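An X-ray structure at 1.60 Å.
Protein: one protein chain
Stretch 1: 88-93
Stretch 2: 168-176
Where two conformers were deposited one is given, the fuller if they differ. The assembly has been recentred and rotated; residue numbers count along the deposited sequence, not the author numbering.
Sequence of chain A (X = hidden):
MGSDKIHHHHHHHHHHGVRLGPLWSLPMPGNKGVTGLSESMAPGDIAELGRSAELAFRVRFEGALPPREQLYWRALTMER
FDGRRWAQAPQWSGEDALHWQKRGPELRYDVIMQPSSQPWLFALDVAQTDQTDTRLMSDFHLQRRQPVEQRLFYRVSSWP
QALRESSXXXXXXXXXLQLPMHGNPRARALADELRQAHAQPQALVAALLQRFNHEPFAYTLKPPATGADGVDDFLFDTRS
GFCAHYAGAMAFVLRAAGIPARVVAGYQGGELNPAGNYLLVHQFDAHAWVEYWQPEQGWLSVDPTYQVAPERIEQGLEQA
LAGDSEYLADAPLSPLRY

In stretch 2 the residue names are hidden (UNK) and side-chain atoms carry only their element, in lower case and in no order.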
# COMPACT_ATOMS: atom_id res chain seq x y z
N GLN A 88 5.62 -0.81 -10.48
CA GLN A 88 6.88 -0.39 -9.83
C GLN A 88 7.75 0.38 -10.85
O GLN A 88 7.85 -0.05 -12.02
CB GLN A 88 7.67 -1.63 -9.35
CG GLN A 88 8.94 -1.33 -8.61
CD GLN A 88 9.61 -2.60 -8.12
OE1 GLN A 88 9.85 -3.54 -8.89
NE2 GLN A 88 9.80 -2.62 -6.81
N ALA A 89 8.36 1.43 -10.33
CA ALA A 89 9.43 2.20 -11.04
C ALA A 89 10.78 1.77 -10.50
O ALA A 89 10.91 1.34 -9.38
CB ALA A 89 9.17 3.66 -10.88
N PRO A 90 11.88 2.03 -11.22
CA PRO A 90 13.20 1.88 -10.61
C PRO A 90 13.44 2.81 -9.43
O PRO A 90 12.97 3.93 -9.41
CB PRO A 90 14.15 2.22 -11.77
CG PRO A 90 13.32 2.14 -13.01
CD PRO A 90 11.88 2.45 -12.62
N GLN A 91 14.25 2.37 -8.44
CA GLN A 91 14.49 3.14 -7.20
C GLN A 91 16.01 3.35 -7.01
O GLN A 91 16.82 2.66 -7.67
CB GLN A 91 13.94 2.42 -5.95
CG GLN A 91 12.44 2.06 -6.02
CD GLN A 91 11.54 3.28 -6.06
OE1 GLN A 91 11.84 4.32 -5.47
NE2 GLN A 91 10.47 3.18 -6.83
N TRP A 92 16.36 4.22 -6.06
CA TRP A 92 17.75 4.41 -5.60
C TRP A 92 17.73 4.21 -4.08
O TRP A 92 16.74 3.80 -3.52
CB TRP A 92 18.33 5.77 -6.04
CG TRP A 92 17.46 6.97 -5.78
CD1 TRP A 92 17.49 7.78 -4.68
CD2 TRP A 92 16.47 7.55 -6.66
NE1 TRP A 92 16.59 8.81 -4.81
CE2 TRP A 92 15.93 8.68 -6.00
CE3 TRP A 92 15.95 7.20 -7.92
CZ2 TRP A 92 14.91 9.46 -6.55
CZ3 TRP A 92 14.96 7.98 -8.48
CH2 TRP A 92 14.45 9.09 -7.80
N SER A 93 18.85 4.47 -3.40
CA SER A 93 18.95 4.23 -1.95
C SER A 93 18.03 5.17 -1.16
O SER A 93 17.86 6.35 -1.52
CB SER A 93 20.38 4.34 -1.47
OG SER A 93 20.44 4.07 -0.08
N UNK A 168 11.25 16.63 -0.39
CA UNK A 168 11.10 15.57 -1.42
C UNK A 168 12.07 15.89 -2.55
O UNK A 168 12.23 17.04 -2.98
c UNK A 168 9.12 16.66 -2.59
c UNK A 168 9.62 15.43 -1.83
c UNK A 168 9.38 14.13 -2.60
c UNK A 168 7.94 13.94 -3.03
N UNK A 169 12.76 14.84 -3.01
CA UNK A 169 13.54 14.91 -4.19
C UNK A 169 12.65 15.35 -5.35
O UNK A 169 11.55 14.84 -5.53
o UNK A 169 14.71 13.79 -6.88
c UNK A 169 14.12 13.55 -4.56
o UNK A 169 16.25 13.35 -5.41
c UNK A 169 15.11 13.61 -5.69
N UNK A 170 13.03 16.36 -6.17
CA UNK A 170 12.18 16.78 -7.30
C UNK A 170 11.80 15.70 -8.29
O UNK A 170 10.69 15.75 -8.79
c UNK A 170 14.27 17.14 -6.08
c UNK A 170 13.01 17.92 -7.95
c UNK A 170 14.40 17.62 -7.51
N UNK A 171 12.67 14.72 -8.52
CA UNK A 171 12.37 13.61 -9.41
C UNK A 171 11.24 12.75 -8.80
O UNK A 171 10.36 12.32 -9.53
c UNK A 171 13.59 12.76 -9.69
n UNK A 171 16.37 12.46 -9.04
c UNK A 171 17.48 11.84 -8.64
n UNK A 171 18.28 11.29 -9.52
n UNK A 171 17.77 11.78 -7.35
c UNK A 171 15.97 12.66 -10.42
c UNK A 171 14.67 13.45 -10.51
N UNK A 172 11.33 12.50 -7.50
CA UNK A 172 10.30 11.71 -6.79
C UNK A 172 8.95 12.42 -6.82
O UNK A 172 7.89 11.84 -7.07
o UNK A 172 11.99 10.78 -5.47
c UNK A 172 9.76 10.47 -4.70
c UNK A 172 10.73 11.42 -5.35
N UNK A 173 8.98 13.72 -6.58
CA UNK A 173 7.79 14.55 -6.67
C UNK A 173 7.16 14.45 -8.06
O UNK A 173 5.95 14.23 -8.18
c UNK A 173 6.89 16.86 -6.04
n UNK A 173 5.62 20.86 -3.83
n UNK A 173 7.85 20.34 -3.89
c UNK A 173 7.36 18.26 -5.55
c UNK A 173 8.10 15.99 -6.26
n UNK A 173 6.32 19.08 -5.06
c UNK A 173 6.59 20.12 -4.26
N UNK A 174 7.96 14.65 -9.12
CA UNK A 174 7.49 14.63 -10.46
C UNK A 174 6.89 13.27 -10.81
O UNK A 174 5.81 13.16 -11.43
c UNK A 174 8.14 15.41 -12.80
c UNK A 174 6.76 17.91 -15.04
c UNK A 174 7.06 19.02 -12.90
c UNK A 174 8.05 14.72 -13.97
c UNK A 174 6.68 19.02 -14.24
c UNK A 174 8.61 14.99 -11.45
c UNK A 174 7.53 17.87 -12.30
c UNK A 174 7.22 16.73 -14.42
c UNK A 174 7.64 16.72 -13.08
n UNK A 174 7.51 15.53 -14.95
N UNK A 175 7.60 12.21 -10.45
CA UNK A 175 7.20 10.83 -10.75
C UNK A 175 5.82 10.56 -10.12
O UNK A 175 5.01 9.87 -10.74
n UNK A 175 11.92 6.27 -10.96
n UNK A 175 10.96 5.87 -8.88
c UNK A 175 8.24 9.88 -10.17
c UNK A 175 8.88 7.62 -9.42
c UNK A 175 7.80 8.43 -10.12
n UNK A 175 10.02 7.41 -10.28
c UNK A 175 10.99 6.53 -10.02
N UNK A 176 5.59 11.12 -8.92
CA UNK A 176 4.39 10.83 -8.17
C UNK A 176 3.25 11.80 -8.48
O UNK A 176 2.25 11.83 -7.75
o UNK A 176 4.71 8.33 -6.61
n UNK A 176 6.67 9.33 -6.25
c UNK A 176 5.36 9.35 -6.46
c UNK A 176 4.72 10.68 -6.69
O HOH W 1 10.52 6.73 -5.72

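Position 168 carries four side-chain carbons, forked at the first, with one arm two carbons long; none comes near stretch 1. This is Ile-168. At position 169 there are two carbons, the second bearing two oxygens, a carboxylate that accepts from the backbone N of position 171. The residue is Asp-169, the N-cap of the helix that follows, and its CG lies 4.2 Å from Trp-92 CZ2.

Position 170 has three carbons closing a ring onto its own backbone nitrogen, which identifies Pro-170, the first residue of the helix; it makes no contact with stretch 1. Position 171 shows three carbons, a nitrogen, then a carbon carrying two more nitrogens, a planar group laid over one face of the Trp-92 ring. It is Arg-171. Its NH2 approaches Trp-92 CZ2 to 3.8 Å, while a salt bridge joins NH2 to Asp-169 OD2 at 2.9 Å and NE donates to Asp-169 OD1 at 3.0 Å. The carboxylate thus caps the helix and steadies the guanidinium at once.

At position 172 one carbon carries one oxygen and one carbon, and the oxygen sits 3.4 Å from Trp-92 CZ2. Such a beta-branched hydroxyl side chain belongs to Thr-172. Position 173 repeats the pattern of three carbons, a nitrogen and a carbon with two further nitrogens, hence Arg-173, but this chain stays out of reach of stretch 1. Position 174 has one carbon followed by fused five- and six-membered rings of eight carbons and one nitrogen; Trp-174 is likewise remote.

Position 175 again ends in a carbon with two nitrogens beyond three carbons and a nitrogen, and both terminal nitrogens converge on the carbonyl of Pro-90. This is Arg-175: NH1 donates to Pro-90 O at 2.8 Å and NH2 to the same Pro-90 O at 3.0 Å. Position 176, with two carbons, the second bearing one oxygen and one nitrogen, is Asn-176; its ND2 donates to Thr-172 O at 2.9 Å, just beyond the helix.

The contact rests on two arginines one helical turn apart. Arg-171 stacks on Trp-92 with centres 4.3 Å apart and planes at 28°, a cation-pi arrangement. Arg-175 places its guanidinium between Trp-92 and Ala-89, which cover opposite faces, leaving the edge free to grip Pro-90 O. Gln-91 NE2 is close to that edge but, like its neighbour, is a donor; a water instead donates to Gln-91 OE1 and weakly accepts from Arg-175 NH1.

Stretch 2 168-176: IDPRTRWRN
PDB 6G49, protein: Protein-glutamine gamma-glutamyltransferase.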